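Local coordinates for peptide ABC transporter, peptide-binding protein (Thermus thermophilus, PDB 2D5W) that binds oligopeptides and probably delivers them to an ABC transporter for import across the membrane, at residues T276-R281 with A343-L348; G300-H305 with E465-S470; L335-L340 with L545-R550; G347-A352 with F549-Y554. One frame throughout, in Å; residues are numbered along the deposited sequence.

Interaction 1. Residues T276-R281 with A343-L348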
loop_
_atom_site.group_PDB
_atom_site.type_symbol
_atom_site.label_atom_id
_atom_site.label_comp_id
_atom_site.label_asym_id
_atom_site.label_seq_id
_atom_site.Cartn_x
_atom_site.Cartn_y
_atom_site.Cartn_z
ATOM N N THR A 276 3.893 -12.358 11.038
ATOM C CA THR A 276 4.895 -12.480 9.996
ATOM C C THR A 276 5.057 -13.958 9.629
ATOM O O THR A 276 4.594 -14.843 10.350
ATOM C CB THR A 276 6.231 -11.834 10.427
ATOM O OG1 THR A 276 6.658 -12.370 11.683
ATOM C CG2 THR A 276 6.049 -10.327 10.576
ATOM N N PHE A 277 5.694 -14.215 8.494
ATOM C CA PHE A 277 5.875 -15.568 7.972
ATOM C C PHE A 277 6.378 -16.591 8.989
ATOM O O PHE A 277 5.818 -17.686 9.116
ATOM C CB PHE A 277 6.828 -15.511 6.777
ATOM C CG PHE A 277 6.850 -16.762 5.945
ATOM C CD1 PHE A 277 5.954 -16.933 4.893
ATOM C CD2 PHE A 277 7.783 -17.760 6.196
ATOM C CE1 PHE A 277 5.992 -18.080 4.102
ATOM C CE2 PHE A 277 7.829 -18.911 5.410
ATOM C CZ PHE A 277 6.932 -19.070 4.361
ATOM N N ASP A 278 7.440 -16.235 9.701
ATOM C CA ASP A 278 8.030 -17.108 10.707
ATOM C C ASP A 278 7.035 -17.464 11.808
ATOM O O ASP A 278 7.021 -18.589 12.309
ATOM C CB ASP A 278 9.265 -16.438 11.319
ATOM C CG ASP A 278 8.971 -15.046 11.861
ATOM O OD1 ASP A 278 9.232 -14.805 13.059
ATOM O OD2 ASP A 278 8.486 -14.193 11.088
ATOM N N GLN A 279 6.193 -16.512 12.188
ATOM C CA GLN A 279 5.220 -16.772 13.239
ATOM C C GLN A 279 4.150 -17.752 12.773
ATOM O O GLN A 279 3.686 -18.593 13.546
ATOM C CB GLN A 279 4.571 -15.467 13.691
ATOM C CG GLN A 279 5.557 -14.468 14.261
ATOM C CD GLN A 279 4.881 -13.196 14.713
ATOM O OE1 GLN A 279 4.217 -12.519 13.927
ATOM N NE2 GLN A 279 5.038 -12.867 15.987
ATOM N N GLY A 280 3.777 -17.651 11.503
ATOM C CA GLY A 280 2.763 -18.531 10.953
ATOM C C GLY A 280 3.169 -19.990 10.964
ATOM O O GLY A 280 2.312 -20.875 10.945
ATOM N N ARG A 281 4.471 -20.256 10.987
ATOM C CA ARG A 281 4.945 -21.634 11.005
ATOM C C ARG A 281 5.633 -21.999 12.318
ATOM O O ARG A 281 6.297 -23.031 12.411
ATOM C CB ARG A 281 5.877 -21.891 9.812
ATOM C CG ARG A 281 7.101 -20.995 9.726
ATOM C CD ARG A 281 7.594 -20.886 8.277
ATOM N NE ARG A 281 8.034 -22.162 7.715
ATOM C CZ ARG A 281 9.245 -22.684 7.890
ATOM N NH1 ARG A 281 9.554 -23.853 7.341
ATOM N NH2 ARG A 281 10.156 -22.031 8.600
ATOM N N ALA A 343 17.873 -18.537 7.800
ATOM C CA ALA A 343 17.682 -18.699 9.237
ATOM C C ALA A 343 16.280 -18.342 9.721
ATOM O O ALA A 343 15.700 -19.053 10.538
ATOM C CB ALA A 343 18.711 -17.861 9.989
ATOM N N PHE A 344 15.737 -17.245 9.206
ATOM C CA PHE A 344 14.422 -16.762 9.620
ATOM C C PHE A 344 13.221 -17.454 8.985
ATOM O O PHE A 344 12.206 -17.667 9.650
ATOM C CB PHE A 344 14.295 -15.263 9.312
ATOM C CG PHE A 344 15.046 -14.357 10.256
ATOM C CD1 PHE A 344 16.225 -14.761 10.875
ATOM C CD2 PHE A 344 14.585 -13.060 10.482
ATOM C CE1 PHE A 344 16.933 -13.883 11.706
ATOM C CE2 PHE A 344 15.284 -12.180 11.307
ATOM C CZ PHE A 344 16.460 -12.593 11.920
ATOM N N PHE A 345 13.330 -17.796 7.705
ATOM C CA PHE A 345 12.204 -18.379 6.979
ATOM C C PHE A 345 12.500 -19.679 6.241
ATOM O O PHE A 345 11.681 -20.117 5.431
ATOM C CB PHE A 345 11.694 -17.369 5.942
ATOM C CG PHE A 345 11.595 -15.951 6.451
ATOM C CD1 PHE A 345 12.301 -14.918 5.830
ATOM C CD2 PHE A 345 10.770 -15.638 7.528
ATOM C CE1 PHE A 345 12.180 -13.599 6.273
ATOM C CE2 PHE A 345 10.644 -14.323 7.976
ATOM C CZ PHE A 345 11.351 -13.303 7.348
ATOM N N ASP A 346 13.649 -20.291 6.512
ATOM C CA ASP A 346 14.046 -21.513 5.816
ATOM C C ASP A 346 14.050 -21.270 4.308
ATOM O O ASP A 346 13.785 -22.178 3.516
ATOM C CB ASP A 346 13.114 -22.678 6.159
ATOM C CG ASP A 346 13.370 -23.240 7.542
ATOM O OD1 ASP A 346 14.554 -23.401 7.906
ATOM O OD2 ASP A 346 12.390 -23.531 8.259
ATOM N N GLY A 347 14.346 -20.028 3.929
ATOM C CA GLY A 347 14.407 -19.642 2.528
ATOM C C GLY A 347 13.089 -19.582 1.780
ATOM O O GLY A 347 13.074 -19.305 0.579
ATOM N N LEU A 348 11.981 -19.814 2.477
ATOM C CA LEU A 348 10.671 -19.815 1.835
ATOM C C LEU A 348 10.202 -18.441 1.346
ATOM O O LEU A 348 9.305 -18.350 0.507
ATOM C CB LEU A 348 9.649 -20.476 2.760
ATOM C CG LEU A 348 9.993 -21.953 3.012
ATOM C CD1 LEU A 348 9.027 -22.550 4.022
ATOM C CD2 LEU A 348 9.949 -22.731 1.700
HETATM O O HOH W 1 10.236 -19.648 10.097
#
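Asp278, on the short, weakly bonded helix 277-280, comes with its CA to 5.7 Å from CA of Phe345, where helix 337-345 runs into a type I' turn spanning Phe345 to Leu348. Asp346 and Gly347 take up the positive phi values of that turn, a conformation that glycine adopts easily and aspartate tolerates better than most residues. The apolar part centres on Phe277, whose CG stands anti to the backbone N (chi1 -166°) and which turns the CD2-CE2-CZ side of its ring to Phe345 and Leu348. The two phenylalanine rings meet obliquely, CD2 of Phe277 lying 3.9 Å from CD2 of Phe345, and CZ of Phe277 presses on CB of Leu348 at 3.5 Å. Asp278 OD2, held by the hydroxyl of Thr276, lies at the edge of the Phe345 ring, near its plane. Arg281 closes the outer side. Its NH2 (2.7 Å) and NH1 (3.0 Å) both grip OD2 of Asp346 in a salt bridge, with guanidinium and carboxylate planes 83° apart. Leu348 CD1 lies over one face of the guanidinium, while NH2 also donates to a water that in turn bonds Phe344 O. An alanine in place of Arg281 would probably leave the Asp346 carboxylate without its cation and this water without one of its anchors. The contact thus joins an apolar patch around Phe277 to a more exposed ion pair, where a long, multiply donating side chain can serve carboxylate and water together.

Interaction 2. Residues G300-H305 with E465-S470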
loop_
_atom_site.group_PDB
_atom_site.type_symbol
_atom_site.label_atom_id
_atom_site.label_comp_id
_atom_site.label_asym_id
_atom_site.label_seq_id
_atom_site.Cartn_x
_atom_site.Cartn_y
_atom_site.Cartn_z
ATOM N N GLY A 300 2.068 -12.884 -2.620
ATOM C CA GLY A 300 1.526 -11.653 -3.159
ATOM C C GLY A 300 2.660 -10.743 -3.571
ATOM O O GLY A 300 3.826 -11.122 -3.488
ATOM N N ALA A 301 2.327 -9.544 -4.027
ATOM C CA ALA A 301 3.341 -8.583 -4.432
ATOM C C ALA A 301 3.644 -7.762 -3.186
ATOM O O ALA A 301 3.196 -6.626 -3.044
ATOM C CB ALA A 301 2.805 -7.700 -5.550
ATOM N N ILE A 302 4.408 -8.368 -2.283
ATOM C CA ILE A 302 4.777 -7.762 -1.010
ATOM C C ILE A 302 6.298 -7.719 -0.981
ATOM O O ILE A 302 6.965 -8.744 -0.822
ATOM C CB ILE A 302 4.241 -8.614 0.151
ATOM C CG1 ILE A 302 2.749 -8.895 -0.067
ATOM C CG2 ILE A 302 4.450 -7.883 1.472
ATOM C CD1 ILE A 302 2.212 -10.057 0.743
ATOM N N TRP A 303 6.837 -6.515 -1.112
ATOM C CA TRP A 303 8.274 -6.329 -1.203
ATOM C C TRP A 303 8.920 -5.665 0.004
ATOM O O TRP A 303 8.817 -4.446 0.186
ATOM C CB TRP A 303 8.561 -5.535 -2.484
ATOM C CG TRP A 303 9.994 -5.212 -2.742
ATOM C CD1 TRP A 303 11.029 -6.092 -2.880
ATOM C CD2 TRP A 303 10.547 -3.907 -2.933
ATOM N NE1 TRP A 303 12.195 -5.414 -3.145
ATOM C CE2 TRP A 303 11.927 -4.070 -3.185
ATOM C CE3 TRP A 303 10.009 -2.615 -2.918
ATOM C CZ2 TRP A 303 12.777 -2.985 -3.418
ATOM C CZ3 TRP A 303 10.852 -1.538 -3.149
ATOM C CH2 TRP A 303 12.222 -1.730 -3.396
ATOM N N GLU A 304 9.576 -6.479 0.829
ATOM C CA GLU A 304 10.279 -5.974 2.008
ATOM C C GLU A 304 11.559 -5.336 1.471
ATOM O O GLU A 304 12.310 -5.958 0.711
ATOM C CB GLU A 304 10.609 -7.116 2.971
ATOM C CG GLU A 304 11.181 -6.652 4.313
ATOM C CD GLU A 304 10.146 -6.028 5.245
ATOM O OE1 GLU A 304 10.561 -5.457 6.278
ATOM O OE2 GLU A 304 8.930 -6.113 4.965
ATOM N N HIS A 305 11.813 -4.098 1.879
ATOM C CA HIS A 305 12.958 -3.366 1.359
ATOM C C HIS A 305 13.384 -2.278 2.335
ATOM O O HIS A 305 12.727 -2.042 3.351
ATOM C CB HIS A 305 12.547 -2.690 0.054
ATOM C CG HIS A 305 11.526 -1.616 0.257
ATOM N ND1 HIS A 305 10.212 -1.891 0.571
ATOM C CD2 HIS A 305 11.653 -0.268 0.318
ATOM C CE1 HIS A 305 9.577 -0.758 0.826
ATOM N NE2 HIS A 305 10.430 0.240 0.681
ATOM N N GLU A 465 13.000 0.737 6.700
ATOM C CA GLU A 465 12.550 -0.578 6.265
ATOM C C GLU A 465 11.067 -0.824 6.464
ATOM O O GLU A 465 10.519 -0.586 7.540
ATOM C CB GLU A 465 13.297 -1.706 6.990
ATOM C CG GLU A 465 12.801 -3.088 6.532
ATOM C CD GLU A 465 13.485 -4.267 7.203
ATOM O OE1 GLU A 465 14.578 -4.096 7.783
ATOM O OE2 GLU A 465 12.926 -5.386 7.130
ATOM N N PHE A 466 10.429 -1.307 5.407
ATOM C CA PHE A 466 9.021 -1.667 5.443
ATOM C C PHE A 466 8.734 -2.423 4.155
ATOM O O PHE A 466 9.660 -2.771 3.413
ATOM C CB PHE A 466 8.116 -0.425 5.606
ATOM C CG PHE A 466 8.150 0.538 4.448
ATOM C CD1 PHE A 466 7.166 0.505 3.461
ATOM C CD2 PHE A 466 9.154 1.501 4.355
ATOM C CE1 PHE A 466 7.179 1.415 2.404
ATOM C CE2 PHE A 466 9.177 2.417 3.298
ATOM C CZ PHE A 466 8.186 2.372 2.322
ATOM N N ALA A 467 7.468 -2.716 3.897
ATOM C CA ALA A 467 7.110 -3.429 2.685
ATOM C C ALA A 467 6.052 -2.690 1.894
ATOM O O ALA A 467 5.139 -2.090 2.464
ATOM C CB ALA A 467 6.596 -4.828 3.025
ATOM N N TRP A 468 6.200 -2.705 0.574
ATOM C CA TRP A 468 5.197 -2.121 -0.305
ATOM C C TRP A 468 4.325 -3.287 -0.750
ATOM O O TRP A 468 4.843 -4.339 -1.134
ATOM C CB TRP A 468 5.810 -1.508 -1.567
ATOM C CG TRP A 468 6.489 -0.198 -1.393
ATOM C CD1 TRP A 468 7.810 0.060 -1.594
ATOM C CD2 TRP A 468 5.885 1.051 -1.036
ATOM N NE1 TRP A 468 8.071 1.390 -1.389
ATOM C CE2 TRP A 468 6.907 2.024 -1.044
ATOM C CE3 TRP A 468 4.577 1.445 -0.712
ATOM C CZ2 TRP A 468 6.667 3.368 -0.743
ATOM C CZ3 TRP A 468 4.338 2.786 -0.412
ATOM C CH2 TRP A 468 5.380 3.729 -0.430
ATOM N N VAL A 469 3.013 -3.103 -0.683
ATOM C CA VAL A 469 2.060 -4.108 -1.138
ATOM C C VAL A 469 1.525 -3.509 -2.435
ATOM O O VAL A 469 0.958 -2.415 -2.432
ATOM C CB VAL A 469 0.892 -4.290 -0.153
ATOM C CG1 VAL A 469 -0.058 -5.367 -0.666
ATOM C CG2 VAL A 469 1.425 -4.655 1.220
ATOM N N SER A 470 1.715 -4.216 -3.540
ATOM C CA SER A 470 1.290 -3.705 -4.836
ATOM C C SER A 470 0.126 -4.435 -5.482
ATOM O O SER A 470 -0.153 -5.596 -5.179
ATOM C CB SER A 470 2.468 -3.736 -5.816
ATOM O OG SER A 470 3.564 -2.971 -5.349
HETATM O O HOH W 2 -0.230 -8.183 -3.889
#
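His305 turns the edge of its ring onto the face of Phe466, with CE1 over the centre of the phenyl ring and NE2 3.5 Å from CZ of Phe466. Its CG lies between the backbone N and the carbonyl carbon (chi1 67°), which swings the ring back so that ND1 can reach Trp303 O. Histidine suits the place because both nitrogens find work: ND1 donates to Trp303 O at 2.9 Å, and NE2 bonds Asp307. Trp303 O accepts a second hydrogen bond from Trp468 N, the two donors arriving from opposite faces of the carbonyl plane. Phe466 CE1 lies over the centre of the Trp468 ring, and Trp468 meets Trp303 rim to rim, CD1 to CE3 3.7 Å, completing an aromatic cluster on one face of an antiparallel strand pair. Trp303 with Trp468 and His305 with Phe466 are its hydrogen-bonded pairs. The other face carries Ile302, Glu304, Ala467 and Val469. There Ile302 CG2 packs on Ala467 CB at 4.0 Å, and Glu304 OE1 comes within 2.5 Å of Glu465 OE2, so close that one acid probably holds a proton. Arg418 and Arg550 are salt-bridged to Glu304, and Tyr409 bonds Glu465, which would help to stabilise the crowded acids. Trp468 and Val469 extend the sheet by an antiparallel ladder with the bound peptide, which Ser470 OG also bonds, so these strands form part of the peptide site. Strand 293-308 lies between strands 463-469 and 544-557, and helix 416-431 lies against Glu465 and Ala467.

Interaction 3. Residues L335-L340 with L545-R550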
loop_
_atom_site.group_PDB
_atom_site.type_symbol
_atom_site.label_atom_id
_atom_site.label_comp_id
_atom_site.label_asym_id
_atom_site.label_seq_id
_atom_site.Cartn_x
_atom_site.Cartn_y
_atom_site.Cartn_z
ATOM N N LEU A 335 24.716 -6.609 3.943
ATOM C CA LEU A 335 23.482 -7.183 4.475
ATOM C C LEU A 335 23.443 -8.653 4.070
ATOM O O LEU A 335 23.341 -8.976 2.886
ATOM C CB LEU A 335 22.256 -6.454 3.913
ATOM C CG LEU A 335 22.197 -4.938 4.130
ATOM C CD1 LEU A 335 20.828 -4.423 3.709
ATOM C CD2 LEU A 335 22.455 -4.600 5.593
ATOM N N ASN A 336 23.539 -9.549 5.046
ATOM C CA ASN A 336 23.523 -10.972 4.744
ATOM C C ASN A 336 22.084 -11.430 4.563
ATOM O O ASN A 336 21.521 -12.134 5.403
ATOM C CB ASN A 336 24.194 -11.765 5.863
ATOM C CG ASN A 336 24.396 -13.214 5.494
ATOM O OD1 ASN A 336 24.045 -13.639 4.392
ATOM N ND2 ASN A 336 24.968 -13.984 6.412
ATOM N N ARG A 337 21.499 -11.025 3.441
ATOM C CA ARG A 337 20.115 -11.349 3.132
ATOM C C ARG A 337 19.859 -12.839 2.963
ATOM O O ARG A 337 18.859 -13.360 3.460
ATOM C CB ARG A 337 19.679 -10.586 1.878
ATOM C CG ARG A 337 19.734 -9.071 2.046
ATOM C CD ARG A 337 19.401 -8.361 0.750
ATOM N NE ARG A 337 20.405 -8.631 -0.273
ATOM C CZ ARG A 337 20.193 -8.516 -1.580
ATOM N NH1 ARG A 337 21.167 -8.786 -2.435
ATOM N NH2 ARG A 337 19.007 -8.138 -2.036
ATOM N N GLU A 338 20.749 -13.535 2.266
ATOM C CA GLU A 338 20.552 -14.964 2.085
ATOM C C GLU A 338 20.633 -15.675 3.434
ATOM O O GLU A 338 19.862 -16.594 3.701
ATOM C CB GLU A 338 21.588 -15.544 1.119
ATOM C CG GLU A 338 21.400 -17.035 0.859
ATOM C CD GLU A 338 20.059 -17.370 0.220
ATOM O OE1 GLU A 338 19.633 -18.539 0.319
ATOM O OE2 GLU A 338 19.434 -16.478 -0.394
ATOM N N GLY A 339 21.561 -15.247 4.287
ATOM C CA GLY A 339 21.680 -15.862 5.597
ATOM C C GLY A 339 20.431 -15.598 6.417
ATOM O O GLY A 339 19.954 -16.468 7.146
ATOM N N LEU A 340 19.894 -14.390 6.288
ATOM C CA LEU A 340 18.694 -13.992 7.009
ATOM C C LEU A 340 17.473 -14.810 6.598
ATOM O O LEU A 340 16.785 -15.373 7.448
ATOM C CB LEU A 340 18.417 -12.504 6.774
ATOM C CG LEU A 340 17.279 -11.806 7.526
ATOM C CD1 LEU A 340 15.914 -12.284 7.052
ATOM C CD2 LEU A 340 17.479 -12.032 8.997
ATOM N N LEU A 545 17.080 -0.620 -1.144
ATOM C CA LEU A 545 17.727 -1.915 -0.988
ATOM C C LEU A 545 16.670 -3.003 -0.909
ATOM O O LEU A 545 15.865 -3.032 0.022
ATOM C CB LEU A 545 18.587 -1.930 0.279
ATOM C CG LEU A 545 19.551 -0.750 0.449
ATOM C CD1 LEU A 545 20.384 -0.947 1.706
ATOM C CD2 LEU A 545 20.456 -0.636 -0.769
ATOM N N PRO A 546 16.642 -3.903 -1.901
ATOM C CA PRO A 546 15.641 -4.973 -1.868
ATOM C C PRO A 546 16.038 -6.024 -0.839
ATOM O O PRO A 546 17.210 -6.389 -0.750
ATOM C CB PRO A 546 15.676 -5.509 -3.295
ATOM C CG PRO A 546 17.137 -5.375 -3.655
ATOM C CD PRO A 546 17.523 -4.024 -3.081
ATOM N N LEU A 547 15.076 -6.497 -0.050
ATOM C CA LEU A 547 15.385 -7.516 0.948
ATOM C C LEU A 547 14.802 -8.876 0.561
ATOM O O LEU A 547 15.548 -9.787 0.204
ATOM C CB LEU A 547 14.899 -7.085 2.341
ATOM C CG LEU A 547 15.603 -5.852 2.929
ATOM C CD1 LEU A 547 15.109 -5.619 4.350
ATOM C CD2 LEU A 547 17.119 -6.047 2.920
ATOM N N TYR A 548 13.481 -9.024 0.620
ATOM C CA TYR A 548 12.853 -10.289 0.250
ATOM C C TYR A 548 11.386 -10.125 -0.124
ATOM O O TYR A 548 10.757 -9.121 0.214
ATOM C CB TYR A 548 12.993 -11.324 1.383
ATOM C CG TYR A 548 12.534 -10.872 2.757
ATOM C CD1 TYR A 548 13.421 -10.270 3.655
ATOM C CD2 TYR A 548 11.217 -11.068 3.169
ATOM C CE1 TYR A 548 12.999 -9.880 4.931
ATOM C CE2 TYR A 548 10.790 -10.679 4.437
ATOM C CZ TYR A 548 11.680 -10.090 5.310
ATOM O OH TYR A 548 11.241 -9.718 6.562
ATOM N N PHE A 549 10.854 -11.110 -0.845
ATOM C CA PHE A 549 9.452 -11.103 -1.255
ATOM C C PHE A 549 8.681 -11.930 -0.233
ATOM O O PHE A 549 9.092 -13.032 0.128
ATOM C CB PHE A 549 9.289 -11.703 -2.654
ATOM C CG PHE A 549 9.951 -10.898 -3.740
ATOM C CD1 PHE A 549 9.562 -9.588 -3.990
ATOM C CD2 PHE A 549 10.950 -11.462 -4.525
ATOM C CE1 PHE A 549 10.163 -8.848 -5.010
ATOM C CE2 PHE A 549 11.554 -10.732 -5.545
ATOM C CZ PHE A 549 11.159 -9.426 -5.788
ATOM N N ARG A 550 7.555 -11.395 0.217
ATOM C CA ARG A 550 6.750 -12.038 1.247
ATOM C C ARG A 550 5.472 -12.728 0.813
ATOM O O ARG A 550 4.930 -12.468 -0.259
ATOM C CB ARG A 550 6.385 -10.999 2.311
ATOM C CG ARG A 550 7.579 -10.469 3.072
ATOM C CD ARG A 550 7.246 -9.237 3.894
ATOM N NE ARG A 550 6.141 -9.456 4.821
ATOM C CZ ARG A 550 5.738 -8.554 5.707
ATOM N NH1 ARG A 550 4.725 -8.822 6.521
ATOM N NH2 ARG A 550 6.353 -7.379 5.779
#
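The guanidinium of Arg337 has Pro546 O at its edge, and the Tyr548 ring is met obliquely by Leu340, whose CD1 lies 4.3 Å from CE1 of Tyr548. Arg337 NH2 donates to Pro546 O at 2.8 Å, a bent bond (139° at the hydrogen) whose donor stands well above the carbonyl plane. The arginine chain is bent at chi3, and its aliphatic part serves as packing surface: CD lies 3.9 Å from Leu547 CD2. Leu335 CD1 touches CD1 of Leu545 at 4.0 Å and also meets Leu547 CD2. Two motifs present these side chains. Asn336 is the N-cap of helix 337-345, its OD1 accepting from Gly339 N at 3.0 Å; a CB on Gly339 would come too close to Asn336 ND2 as the amide is placed, which is consistent with a glycine. Across the contact, Leu547 and Tyr548 together face Glu304 in a classic beta bulge of strand 544-557. An alanine in place of Arg337 would probably leave Pro546 O, and also Tyr370 O bonded by NH1, without these donors and remove the CG and CD packing against Leu547 CD2. Helix 416-431 also packs on Leu335 through Phe425 and on Leu340 through Phe424.

Interaction 4. Residues G347-A352 with F549-Y554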
loop_
_atom_site.group_PDB
_atom_site.type_symbol
_atom_site.label_atom_id
_atom_site.label_comp_id
_atom_site.label_asym_id
_atom_site.label_seq_id
_atom_site.Cartn_x
_atom_site.Cartn_y
_atom_site.Cartn_z
ATOM N N GLY A 347 14.346 -20.028 3.929
ATOM C CA GLY A 347 14.407 -19.642 2.528
ATOM C C GLY A 347 13.089 -19.582 1.780
ATOM O O GLY A 347 13.074 -19.305 0.579
ATOM N N LEU A 348 11.981 -19.814 2.477
ATOM C CA LEU A 348 10.671 -19.815 1.835
ATOM C C LEU A 348 10.202 -18.441 1.346
ATOM O O LEU A 348 9.305 -18.350 0.507
ATOM C CB LEU A 348 9.649 -20.476 2.760
ATOM C CG LEU A 348 9.993 -21.953 3.012
ATOM C CD1 LEU A 348 9.027 -22.550 4.022
ATOM C CD2 LEU A 348 9.949 -22.731 1.700
ATOM N N GLN A 349 10.790 -17.379 1.890
ATOM C CA GLN A 349 10.520 -16.015 1.427
ATOM C C GLN A 349 11.902 -15.694 0.874
ATOM O O GLN A 349 12.846 -15.449 1.626
ATOM C CB GLN A 349 10.123 -15.090 2.581
ATOM C CG GLN A 349 8.680 -15.325 3.021
ATOM C CD GLN A 349 8.136 -14.268 3.964
ATOM O OE1 GLN A 349 6.976 -13.867 3.855
ATOM N NE2 GLN A 349 8.962 -13.824 4.906
ATOM N N PRO A 350 12.043 -15.720 -0.460
ATOM C CA PRO A 350 13.310 -15.464 -1.145
ATOM C C PRO A 350 13.853 -14.054 -1.178
ATOM O O PRO A 350 13.103 -13.081 -1.187
ATOM C CB PRO A 350 13.037 -15.981 -2.548
ATOM C CG PRO A 350 11.621 -15.534 -2.760
ATOM C CD PRO A 350 10.953 -15.898 -1.442
ATOM N N VAL A 351 15.177 -13.963 -1.218
ATOM C CA VAL A 351 15.849 -12.683 -1.314
ATOM C C VAL A 351 15.373 -12.036 -2.612
ATOM O O VAL A 351 15.234 -12.710 -3.640
ATOM C CB VAL A 351 17.380 -12.871 -1.366
ATOM C CG1 VAL A 351 18.060 -11.538 -1.640
ATOM C CG2 VAL A 351 17.875 -13.458 -0.052
ATOM N N ALA A 352 15.110 -10.735 -2.546
ATOM C CA ALA A 352 14.653 -9.961 -3.692
ATOM C C ALA A 352 15.810 -9.130 -4.235
ATOM O O ALA A 352 16.635 -8.631 -3.464
ATOM C CB ALA A 352 13.513 -9.047 -3.275
ATOM N N PHE A 549 10.854 -11.110 -0.845
ATOM C CA PHE A 549 9.452 -11.103 -1.255
ATOM C C PHE A 549 8.681 -11.930 -0.233
ATOM O O PHE A 549 9.092 -13.032 0.128
ATOM C CB PHE A 549 9.289 -11.703 -2.654
ATOM C CG PHE A 549 9.951 -10.898 -3.740
ATOM C CD1 PHE A 549 9.562 -9.588 -3.990
ATOM C CD2 PHE A 549 10.950 -11.462 -4.525
ATOM C CE1 PHE A 549 10.163 -8.848 -5.010
ATOM C CE2 PHE A 549 11.554 -10.732 -5.545
ATOM C CZ PHE A 549 11.159 -9.426 -5.788
ATOM N N ARG A 550 7.555 -11.395 0.217
ATOM C CA ARG A 550 6.750 -12.038 1.247
ATOM C C ARG A 550 5.472 -12.728 0.813
ATOM O O ARG A 550 4.930 -12.468 -0.259
ATOM C CB ARG A 550 6.385 -10.999 2.311
ATOM C CG ARG A 550 7.579 -10.469 3.072
ATOM C CD ARG A 550 7.246 -9.237 3.894
ATOM N NE ARG A 550 6.141 -9.456 4.821
ATOM C CZ ARG A 550 5.738 -8.554 5.707
ATOM N NH1 ARG A 550 4.725 -8.822 6.521
ATOM N NH2 ARG A 550 6.353 -7.379 5.779
ATOM N N ALA A 551 5.014 -13.621 1.682
ATOM C CA ALA A 551 3.758 -14.343 1.521
ATOM C C ALA A 551 3.060 -14.075 2.852
ATOM O O ALA A 551 3.692 -14.143 3.912
ATOM C CB ALA A 551 4.000 -15.835 1.340
ATOM N N ASN A 552 1.774 -13.746 2.806
ATOM C CA ASN A 552 1.026 -13.458 4.025
ATOM C C ASN A 552 0.446 -14.705 4.671
ATOM O O ASN A 552 -0.191 -15.521 4.004
ATOM C CB ASN A 552 -0.152 -12.512 3.755
ATOM C CG ASN A 552 0.279 -11.106 3.387
ATOM O OD1 ASN A 552 1.268 -10.588 3.902
ATOM N ND2 ASN A 552 -0.486 -10.468 2.509
ATOM N N PRO A 553 0.672 -14.876 5.980
ATOM C CA PRO A 553 0.114 -16.051 6.646
ATOM C C PRO A 553 -1.271 -15.661 7.165
ATOM O O PRO A 553 -1.464 -14.549 7.663
ATOM C CB PRO A 553 1.101 -16.307 7.777
ATOM C CG PRO A 553 1.524 -14.924 8.158
ATOM C CD PRO A 553 1.688 -14.218 6.824
ATOM N N TYR A 554 -2.239 -16.557 7.014
ATOM C CA TYR A 554 -3.590 -16.312 7.500
ATOM C C TYR A 554 -4.006 -17.435 8.432
ATOM O O TYR A 554 -3.802 -18.610 8.125
ATOM C CB TYR A 554 -4.588 -16.218 6.343
ATOM C CG TYR A 554 -4.415 -14.979 5.502
ATOM C CD1 TYR A 554 -3.767 -15.033 4.271
ATOM C CD2 TYR A 554 -4.871 -13.743 5.956
ATOM C CE1 TYR A 554 -3.577 -13.884 3.513
ATOM C CE2 TYR A 554 -4.684 -12.592 5.208
ATOM C CZ TYR A 554 -4.038 -12.670 3.991
ATOM O OH TYR A 554 -3.850 -11.527 3.250
#
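Gln349 OE1 accepts from Ala551 N at 2.9 Å in a nearly straight bond, so a side-chain amide does for the strand what a neighbouring backbone carbonyl would. Glutamine has the length for this: its chain is extended, CD anti to CA (chi2 -169°), and OE1 passes 3.2 Å from CA of Arg550 on the way. One residue on, Pro350 O accepts from Phe549 N at 3.0 Å. Proline has no N-H to return to Phe549 O; instead its CD and CB of Gln349 lie beside that oxygen, the latter at 3.4 Å. The third element is a CH-pi contact, CB of Ala352 standing 3.5 Å from the centroid of the Phe549 ring and only 15° off its normal. A methyl is small enough to settle on the ring face at that distance. Further out, the Phe549 ring also meets Trp303 and Pro358. Backbone bonding of Ala352 to Leu547 prolongs the attachment of the loop, while Phe277 packs against both Gln349 and Ala551. Arg550 sends its polar end to a salt bridge with Glu304, and Asn552 reaches a basic side chain of the bound peptide by a weak hydrogen bond. Residues 349-352 run at 154° to 549-551, roughly antiparallel. On its other edge strand 544-557 is bonded to strand 293-308 through Ile302, Val298 and Trp296, while Val351 packs back on helix 337-345.

Overall arrangement
Along the chain the segments come in the order 276-281, 300-305, 335-340, 343-348 overlapping 347-352, 465-470, and finally 545-550 overlapping 549-554, so each contact joins distant parts of the sequence. Interaction 2 is the innermost, its centre about 8 Å from that of the chain. Strand 293-308, part of it, neighbours strand 544-557, which interactions 3 and 4 share. Helix 337-345 links interactions 1 and 3, and Gly347 and Leu348 belong to both 1 and 4, whose centres lie about 8 Å apart. The four thus form a continuous layering, from the peptide-bearing sheet outward through loop and helices to the partly exposed interaction 1, about 16 Å from interaction 2 between centres.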